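PDB 2EIG: lectin from Lotus tetragonolobus, which probably binds L-fucosyl-containing carbohydrates as a calcium- and manganese-containing legume seed lectin built from four subunits. Local coordinates for residues T169-V174 / I186-D191; D33-N37 / E212-H216. The contacts are given in a common frame with arbitrary orientation. Residues are numbered along the deposited sequence.

Contact 1 (T169-V174 / I186-D191)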
# COMPACT_ATOMS: atom_id res chain seq x y z
N THR A 169 4.39 -7.03 0.82
CA THR A 169 3.27 -6.08 0.64
C THR A 169 3.21 -5.57 -0.81
O THR A 169 2.30 -4.82 -1.18
CB THR A 169 3.46 -4.82 1.53
OG1 THR A 169 4.75 -4.25 1.26
CG2 THR A 169 3.37 -5.19 2.99
N LYS A 170 4.19 -5.99 -1.59
CA LYS A 170 4.26 -5.68 -3.01
C LYS A 170 4.58 -4.21 -3.22
O LYS A 170 4.09 -3.62 -4.14
CB LYS A 170 2.94 -6.07 -3.73
CG LYS A 170 2.91 -7.47 -4.37
CD LYS A 170 3.00 -8.62 -3.39
CE LYS A 170 1.62 -9.02 -2.85
NZ LYS A 170 1.70 -10.18 -1.89
N ILE A 171 5.43 -3.62 -2.39
CA ILE A 171 5.65 -2.19 -2.49
C ILE A 171 7.09 -1.93 -2.92
O ILE A 171 8.02 -2.45 -2.34
CB ILE A 171 5.28 -1.44 -1.15
CG1 ILE A 171 3.74 -1.50 -0.92
CG2 ILE A 171 5.69 0.04 -1.22
CD1 ILE A 171 3.30 -1.40 0.52
N LEU A 172 7.24 -1.15 -3.98
CA LEU A 172 8.53 -0.62 -4.40
C LEU A 172 8.70 0.79 -3.81
O LEU A 172 7.88 1.65 -4.06
CB LEU A 172 8.60 -0.59 -5.93
CG LEU A 172 9.90 -0.10 -6.59
CD1 LEU A 172 10.90 -1.20 -6.53
CD2 LEU A 172 9.65 0.31 -8.03
N THR A 173 9.77 1.02 -3.06
CA THR A 173 9.99 2.32 -2.43
C THR A 173 11.36 2.83 -2.78
O THR A 173 12.36 2.11 -2.72
CB THR A 173 9.81 2.24 -0.91
OG1 THR A 173 8.52 1.72 -0.65
CG2 THR A 173 9.88 3.63 -0.26
N VAL A 174 11.41 4.10 -3.11
CA VAL A 174 12.65 4.73 -3.41
C VAL A 174 12.98 5.79 -2.36
O VAL A 174 12.12 6.58 -1.99
CB VAL A 174 12.60 5.40 -4.81
CG1 VAL A 174 13.99 5.87 -5.20
CG2 VAL A 174 11.94 4.44 -5.83
N ILE A 186 9.67 8.19 -2.88
CA ILE A 186 8.48 7.92 -3.64
C ILE A 186 8.29 6.41 -3.54
O ILE A 186 9.25 5.63 -3.32
CB ILE A 186 8.56 8.56 -5.04
CG1 ILE A 186 7.23 8.48 -5.77
CG2 ILE A 186 9.76 8.08 -5.85
CD1 ILE A 186 7.16 7.36 -6.72
N SER A 187 7.03 6.00 -3.60
CA SER A 187 6.71 4.63 -3.29
C SER A 187 5.47 4.22 -4.10
O SER A 187 4.62 5.05 -4.45
CB SER A 187 6.58 4.45 -1.77
OG SER A 187 6.33 3.11 -1.43
N GLN A 188 5.43 2.95 -4.50
CA GLN A 188 4.35 2.46 -5.32
C GLN A 188 4.12 0.98 -5.10
O GLN A 188 5.04 0.18 -5.15
CB GLN A 188 4.61 2.71 -6.80
CG GLN A 188 3.40 2.54 -7.71
CD GLN A 188 2.17 3.37 -7.26
OE1 GLN A 188 2.11 4.59 -7.43
NE2 GLN A 188 1.19 2.69 -6.69
N GLU A 189 2.85 0.63 -4.92
CA GLU A 189 2.51 -0.76 -4.92
C GLU A 189 2.65 -1.34 -6.32
O GLU A 189 2.07 -0.84 -7.27
CB GLU A 189 1.10 -0.95 -4.41
CG GLU A 189 0.84 -2.39 -4.10
CD GLU A 189 -0.39 -2.87 -4.77
OE1 GLU A 189 -1.39 -2.08 -4.75
OE2 GLU A 189 -0.37 -4.02 -5.29
N ILE A 190 3.45 -2.41 -6.45
CA ILE A 190 3.62 -3.08 -7.76
C ILE A 190 3.73 -4.58 -7.53
O ILE A 190 4.65 -5.03 -6.82
CB ILE A 190 4.93 -2.62 -8.52
CG1 ILE A 190 5.07 -1.12 -8.51
CG2 ILE A 190 4.96 -3.18 -9.97
CD1 ILE A 190 6.38 -0.61 -9.12
N ASP A 191 2.84 -5.36 -8.12
CA ASP A 191 3.02 -6.81 -8.12
C ASP A 191 3.94 -7.20 -9.28
O ASP A 191 3.49 -7.24 -10.42
CB ASP A 191 1.68 -7.55 -8.25
CG ASP A 191 1.76 -9.01 -7.77
OD1 ASP A 191 0.75 -9.48 -7.19
OD2 ASP A 191 2.82 -9.68 -7.94
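An antiparallel beta hairpin pairs 169-174 with 186-191, and a walk along the second strand meets its two faces in turn. Ile186 and Val174 form a hydrogen-bonded pair, Val174 N to Ile186 O at 2.7 Å and Ile186 N to Val174 O at 3.1 Å; their side chains pack towards Ile138 of the opposing sheet. Ser187, on the other face, meets Thr173 through OG to OG1 at 2.7 Å, where either hydroxyl could donate. Gln188 restores the backbone pairing, Leu172 N to Gln188 O and Gln188 N to Leu172 O, hydrogen bonds of 2.8 Å each. Glu189 lies beside Ile171, and its backbone N bonds to Glu189 of the third subunit. Ile190 N reaches Lys170 O at 2.7 Å while Ile190 CD1 touches Leu172 CD2 at 3.6 Å. Asp191 N-caps the short helix 192-195. Leu172, Val174 and Ile186 thus pack on the opposing sheet, with Gln188 on the same face against Lys147, whereas Ile171, Thr173 and Ser187 meet the second subunit: one hairpin serves both fold and assembly.

Contact 2 (D33-N37 / E212-H216)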
# COMPACT_ATOMS: atom_id res chain seq x y z
N ASP A 33 29.84 9.51 -23.97
CA ASP A 33 30.06 10.82 -24.54
C ASP A 33 28.74 11.53 -24.95
O ASP A 33 28.17 11.25 -25.98
CB ASP A 33 31.03 10.71 -25.73
CG ASP A 33 31.38 12.08 -26.32
OD1 ASP A 33 31.91 12.14 -27.46
OD2 ASP A 33 31.10 13.09 -25.64
N PRO A 34 28.28 12.48 -24.14
CA PRO A 34 27.05 13.16 -24.51
C PRO A 34 27.20 14.11 -25.73
O PRO A 34 26.20 14.37 -26.40
CB PRO A 34 26.64 13.89 -23.24
CG PRO A 34 27.64 13.60 -22.24
CD PRO A 34 28.84 12.97 -22.87
N LEU A 35 28.43 14.53 -26.05
CA LEU A 35 28.72 15.46 -27.16
C LEU A 35 28.26 14.95 -28.50
O LEU A 35 27.98 15.71 -29.43
CB LEU A 35 30.22 15.79 -27.23
CG LEU A 35 30.80 16.37 -25.95
CD1 LEU A 35 32.38 16.52 -26.04
CD2 LEU A 35 30.05 17.69 -25.55
N VAL A 36 28.21 13.63 -28.58
CA VAL A 36 27.78 12.88 -29.73
C VAL A 36 26.43 13.35 -30.31
O VAL A 36 26.25 13.38 -31.51
CB VAL A 36 27.82 11.38 -29.34
CG1 VAL A 36 26.54 10.63 -29.63
CG2 VAL A 36 29.07 10.74 -29.97
N ASN A 37 25.53 13.75 -29.42
CA ASN A 37 24.11 14.02 -29.72
C ASN A 37 23.18 13.00 -29.01
O ASN A 37 23.35 12.80 -27.81
CB ASN A 37 23.85 14.43 -31.22
CG ASN A 37 23.08 13.40 -32.06
OD1 ASN A 37 21.98 13.69 -32.58
ND2 ASN A 37 23.70 12.21 -32.29
N GLU A 212 19.38 18.74 -26.26
CA GLU A 212 19.32 18.57 -24.81
C GLU A 212 20.13 17.32 -24.44
O GLU A 212 20.05 16.32 -25.10
CB GLU A 212 17.86 18.38 -24.35
CG GLU A 212 16.92 19.61 -24.33
CD GLU A 212 16.20 19.81 -25.61
OE1 GLU A 212 16.61 19.25 -26.64
OE2 GLU A 212 15.20 20.54 -25.58
N ARG A 213 20.87 17.37 -23.35
CA ARG A 213 21.74 16.25 -23.01
C ARG A 213 22.36 16.51 -21.67
O ARG A 213 22.34 17.63 -21.18
CB ARG A 213 22.83 16.07 -24.05
CG ARG A 213 23.85 17.23 -24.05
CD ARG A 213 24.68 17.08 -25.27
NE ARG A 213 24.04 17.77 -26.39
CZ ARG A 213 24.41 17.60 -27.65
NH1 ARG A 213 25.34 16.71 -27.93
NH2 ARG A 213 23.81 18.30 -28.63
N GLU A 214 22.88 15.46 -21.08
CA GLU A 214 23.60 15.55 -19.83
C GLU A 214 24.41 14.25 -19.67
O GLU A 214 24.15 13.27 -20.36
CB GLU A 214 22.63 15.74 -18.65
CG GLU A 214 21.69 14.59 -18.52
CD GLU A 214 20.60 14.76 -17.48
OE1 GLU A 214 20.71 15.66 -16.59
OE2 GLU A 214 19.64 13.94 -17.55
N ARG A 215 25.38 14.26 -18.77
CA ARG A 215 26.01 13.02 -18.34
C ARG A 215 25.08 12.34 -17.32
O ARG A 215 24.35 13.04 -16.58
CB ARG A 215 27.37 13.31 -17.69
CG ARG A 215 28.44 14.02 -18.61
CD ARG A 215 29.88 13.86 -18.09
NE ARG A 215 30.21 12.44 -17.95
CZ ARG A 215 30.59 11.63 -18.94
NH1 ARG A 215 30.76 12.09 -20.18
NH2 ARG A 215 30.82 10.35 -18.67
N HIS A 216 25.10 11.00 -17.28
CA HIS A 216 24.59 10.20 -16.16
C HIS A 216 25.67 9.22 -15.84
O HIS A 216 25.91 8.31 -16.59
CB HIS A 216 23.31 9.44 -16.52
CG HIS A 216 22.37 10.22 -17.37
ND1 HIS A 216 22.39 10.13 -18.74
CD2 HIS A 216 21.43 11.15 -17.06
CE1 HIS A 216 21.47 10.93 -19.25
NE2 HIS A 216 20.85 11.54 -18.26
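Here a loop is held against the start of strand 214-226, and against Arg213 leading into it, by arginine-to-carbonyl bonding rather than by sheet pairing. Residues 33-37 belong to the connection between strand 27-29 of one sheet and strand 39-50 of the other. The loop is a compact turn: Asp33 OD2 accepts from Leu35 N at 3.1 Å, an Asx turn, and Asn37 N donates to Pro34 O at 3.2 Å. Carbonyls gathered by this turn lie near the plane of the Arg213 guanidinium, whose NH1 bonds Pro34 O at 2.9 Å and, weakly, Leu35 O at 3.2 Å. The same cation also makes a cation-pi contact with Tyr76. Pro34 CB is directed toward 212-216; it lies 4.3 Å from Arg213 CD, and Pro34 CD lies 3.4 Å from Arg215 NH1, while Arg215 itself forms a salt bridge with Asp217. Between the two arginines, the CA-to-CB bond of Glu214 points away from the loop. Glu214 OE2 accepts from His216 NE2 at 2.8 Å and also hydrogen-bonds Ser121, and OE1 forms a salt bridge with Arg153; the Glu214 side chain lies about 9 Å from the bound calcium ion. A connection passing from one sheet to the other is typical of the legume lectin jelly-roll sandwich, and in this protein Arg213 fastens it.

Both contacts reach the same sheet, contact 2 only through strand 214-226, yet they lie on opposite sides of the chain's centre, their centres 31 Å apart and their nearest atoms about 15 Å apart. Contact 1 is buried, partly by the opposing sheet and partly by neighbouring subunits, and joins strands adjacent in sequence through regular backbone bonding and aliphatic packing. Contact 2 is only partly buried, touches no other protein chain of the assembly, and brings together segments 175 residues apart by letting one arginine bond to the carbonyls of an irregular loop. In this example main-chain bonding joins neighbouring strands, whereas a side chain ties a loop that has no strand pairing with 212-216.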